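PDB 6DF3: interleukin-20 receptor subunit beta from Homo sapiens, which pairs with IL20RA to form a receptor for the cytokines IL19, IL20 and IL24, or with IL22RA1 for IL20 and IL24. Local coordinates for residues L7-T12 and H16-S21. The protein carries 1 engineered substitution. Numbering follows the deposited sequence.
Sequences LSVLST and HLLMWS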
ATOM      1  N   LEU C   7     -31.001 -11.993   5.792  1.00 59.95           N
ATOM      2  CA  LEU C   7     -29.697 -11.396   5.684  1.00 57.34           C
ATOM      3  C   LEU C   7     -29.360 -11.198   4.245  1.00 57.96           C
ATOM      4  O   LEU C   7     -29.529 -12.141   3.438  1.00 56.73           O
ATOM      5  CB  LEU C   7     -28.617 -12.299   6.238  1.00 55.65           C
ATOM      6  CG  LEU C   7     -28.405 -12.122   7.734  1.00 56.24           C
ATOM      7  CD1 LEU C   7     -29.640 -12.482   8.519  1.00 61.72           C
ATOM      8  CD2 LEU C   7     -27.239 -12.948   8.171  1.00 55.06           C
ATOM      9  N   SER C   8     -28.874  -9.995   3.930  1.00 54.49           N
ATOM     10  CA  SER C   8     -28.332  -9.715   2.614  1.00 55.87           C
ATOM     11  C   SER C   8     -27.215  -8.631   2.676  1.00 55.09           C
ATOM     12  O   SER C   8     -27.104  -7.909   3.648  1.00 58.61           O
ATOM     13  CB  SER C   8     -29.485  -9.346   1.634  1.00 56.95           C
ATOM     14  OG  SER C   8     -29.894  -7.998   1.822  1.00 61.65           O
ATOM     15  N   VAL C   9     -26.386  -8.558   1.640  1.00 54.56           N
ATOM     16  CA  VAL C   9     -25.409  -7.490   1.496  1.00 51.71           C
ATOM     17  C   VAL C   9     -25.812  -6.582   0.328  1.00 52.66           C
ATOM     18  O   VAL C   9     -25.893  -7.041  -0.776  1.00 50.93           O
ATOM     19  CB  VAL C   9     -23.979  -8.049   1.266  1.00 49.42           C
ATOM     20  CG1 VAL C   9     -22.973  -6.908   1.139  1.00 49.66           C
ATOM     21  CG2 VAL C   9     -23.539  -8.956   2.433  1.00 48.81           C
ATOM     22  N   LEU C  10     -26.000  -5.297   0.585  1.00 53.05           N
ATOM     23  CA  LEU C  10     -26.019  -4.259  -0.418  1.00 54.48           C
ATOM     24  C   LEU C  10     -24.613  -3.626  -0.548  1.00 51.83           C
ATOM     25  O   LEU C  10     -24.124  -2.979   0.382  1.00 47.04           O
ATOM     26  CB  LEU C  10     -27.021  -3.184  -0.024  1.00 59.00           C
ATOM     27  CG  LEU C  10     -27.132  -1.951  -0.934  1.00 61.46           C
ATOM     28  CD1 LEU C  10     -27.649  -2.420  -2.282  1.00 64.62           C
ATOM     29  CD2 LEU C  10     -28.081  -0.939  -0.305  1.00 65.75           C
ATOM     30  N   SER C  11     -23.991  -3.821  -1.704  1.00 48.89           N
ATOM     31  CA  SER C  11     -22.689  -3.323  -1.964  1.00 49.30           C
ATOM     32  C   SER C  11     -22.761  -2.401  -3.151  1.00 51.23           C
ATOM     33  O   SER C  11     -22.983  -2.856  -4.260  1.00 49.60           O
ATOM     34  CB  SER C  11     -21.659  -4.428  -2.209  1.00 48.97           C
ATOM     35  OG  SER C  11     -20.399  -3.890  -2.689  1.00 46.17           O
ATOM     36  N   THR C  12     -22.470  -1.129  -2.869  1.00 51.36           N
ATOM     37  CA  THR C  12     -22.549  -0.010  -3.767  1.00 56.08           C
ATOM     38  C   THR C  12     -21.186   0.711  -3.780  1.00 55.80           C
ATOM     39  O   THR C  12     -20.734   1.166  -2.701  1.00 51.50           O
ATOM     40  CB  THR C  12     -23.566   1.011  -3.228  1.00 56.60           C
ATOM     41  OG1 THR C  12     -24.829   0.376  -3.155  1.00 65.75           O
ATOM     42  CG2 THR C  12     -23.694   2.107  -4.208  1.00 66.49           C
ATOM     43  N   HIS C  16     -19.745  -1.878   1.515  1.00 48.25           N
ATOM     44  CA  HIS C  16     -20.565  -3.063   1.746  1.00 47.26           C
ATOM     45  C   HIS C  16     -21.351  -3.006   3.035  1.00 48.58           C
ATOM     46  O   HIS C  16     -20.779  -3.021   4.137  1.00 44.63           O
ATOM     47  CB  HIS C  16     -19.731  -4.331   1.706  1.00 44.47           C
ATOM     48  CG  HIS C  16     -18.551  -4.244   0.817  1.00 43.51           C
ATOM     49  ND1 HIS C  16     -18.658  -4.007  -0.539  1.00 42.89           N
ATOM     50  CD2 HIS C  16     -17.213  -4.404   1.083  1.00 42.48           C
ATOM     51  CE1 HIS C  16     -17.429  -3.919  -1.055  1.00 48.06           C
ATOM     52  NE2 HIS C  16     -16.531  -4.167  -0.091  1.00 44.43           N
ATOM     53  N   LEU C  17     -22.677  -3.029   2.877  1.00 51.51           N
ATOM     54  CA  LEU C  17     -23.639  -2.969   3.972  1.00 55.57           C
ATOM     55  C   LEU C  17     -24.296  -4.325   4.210  1.00 52.73           C
ATOM     56  O   LEU C  17     -24.981  -4.801   3.349  1.00 50.35           O
ATOM     57  CB  LEU C  17     -24.746  -1.955   3.616  1.00 59.52           C
ATOM     58  CG  LEU C  17     -24.920  -0.634   4.326  1.00 67.50           C
ATOM     59  CD1 LEU C  17     -26.294   0.035   3.998  1.00 70.49           C
ATOM     60  CD2 LEU C  17     -24.792  -0.813   5.826  1.00 67.46           C
ATOM     61  N   LEU C  18     -24.091  -4.943   5.362  1.00 52.52           N
ATOM     62  CA  LEU C  18     -24.846  -6.142   5.736  1.00 52.42           C
ATOM     63  C   LEU C  18     -26.143  -5.677   6.371  1.00 57.74           C
ATOM     64  O   LEU C  18     -26.121  -4.635   7.040  1.00 62.79           O
ATOM     65  CB  LEU C  18     -24.051  -7.012   6.702  1.00 52.68           C
ATOM     66  CG  LEU C  18     -24.746  -8.278   7.244  1.00 52.09           C
ATOM     67  CD1 LEU C  18     -24.935  -9.226   6.089  1.00 51.71           C
ATOM     68  CD2 LEU C  18     -23.919  -8.905   8.346  1.00 51.78           C
ATOM     69  N   MET C  19     -27.264  -6.385   6.122  1.00 57.23           N
ATOM     70  CA  MET C  19     -28.670  -5.923   6.491  1.00 63.04           C
ATOM     71  C   MET C  19     -29.467  -7.127   6.838  1.00 61.45           C
ATOM     72  O   MET C  19     -29.186  -8.193   6.329  1.00 57.12           O
ATOM     73  CB  MET C  19     -29.457  -5.207   5.381  1.00 64.68           C
ATOM     74  CG  MET C  19     -28.755  -3.948   4.861  1.00 69.85           C
ATOM     75  SD  MET C  19     -29.437  -3.132   3.371  1.00 74.44           S
ATOM     76  CE  MET C  19     -30.042  -4.548   2.442  1.00 76.16           C
ATOM     77  N   TRP C  20     -30.407  -6.946   7.745  1.00 61.54           N
ATOM     78  CA  TRP C  20     -31.257  -8.026   8.209  1.00 64.63           C
ATOM     79  C   TRP C  20     -32.572  -7.398   8.684  1.00 68.02           C
ATOM     80  O   TRP C  20     -32.639  -6.194   8.862  1.00 66.74           O
ATOM     81  CB  TRP C  20     -30.530  -8.853   9.292  1.00 62.76           C
ATOM     82  CG  TRP C  20     -29.993  -8.035  10.443  1.00 64.98           C
ATOM     83  CD1 TRP C  20     -30.656  -7.721  11.554  1.00 69.06           C
ATOM     84  CD2 TRP C  20     -28.689  -7.442  10.578  1.00 63.61           C
ATOM     85  NE1 TRP C  20     -29.885  -6.966  12.388  1.00 70.39           N
ATOM     86  CE2 TRP C  20     -28.664  -6.777  11.817  1.00 67.88           C
ATOM     87  CE3 TRP C  20     -27.554  -7.411   9.785  1.00 61.55           C
ATOM     88  CZ2 TRP C  20     -27.537  -6.071  12.291  1.00 67.65           C
ATOM     89  CZ3 TRP C  20     -26.427  -6.697  10.236  1.00 62.45           C
ATOM     90  CH2 TRP C  20     -26.427  -6.047  11.493  1.00 65.43           C
ATOM     91  N   SER C  21     -33.614  -8.209   8.867  1.00 73.18           N
ATOM     92  CA  SER C  21     -34.848  -7.730   9.479  1.00 79.13           C
ATOM     93  C   SER C  21     -34.642  -7.611  10.997  1.00 80.27           C
ATOM     94  O   SER C  21     -33.985  -8.443  11.586  1.00 78.33           O
ATOM     95  CB  SER C  21     -36.016  -8.693   9.264  1.00 82.80           C
ATOM     96  OG  SER C  21     -36.102  -9.073   7.927  1.00 82.23           O
TER
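S11 and H16 pair at the end of the buried face of an antiparallel hairpin, an illustration of how one face of a sheet can be packed while the other is left loose. With chi1 near 170°, the S11 hydroxyl swings to the side of its carbonyl carbon and shares a hydrogen bond of 2.8 Å between OG and H16 ND1, in the imidazole plane at the ring edge; OG is also hydrogen-bonded to T102 OG1, while the H16 ring meets that of F97. Next on this face, V9 CG2 lies 3.9 Å from L18 CD1, the two side chains crossing at about a right angle; L93 and F97 pack on V9, and V34 on L18. Four backbone bonds join S8 to M19 and L10 to L17, among them L17 N to L10 O at 2.9 Å. The other face, with S8, L10, L17 and M19, is looser and more exposed: M19, bent at chi3, brings CE to 3.5 Å from S8 OG. Replacing H16 with alanine is likely to leave S11 OG with T102 but no imidazole, and to open a gap beside F97. Such a hairpin, one face turned to the opposing sheet, is characteristic of the fibronectin type III sandwich, here the first of this subunit's two extracellular domains.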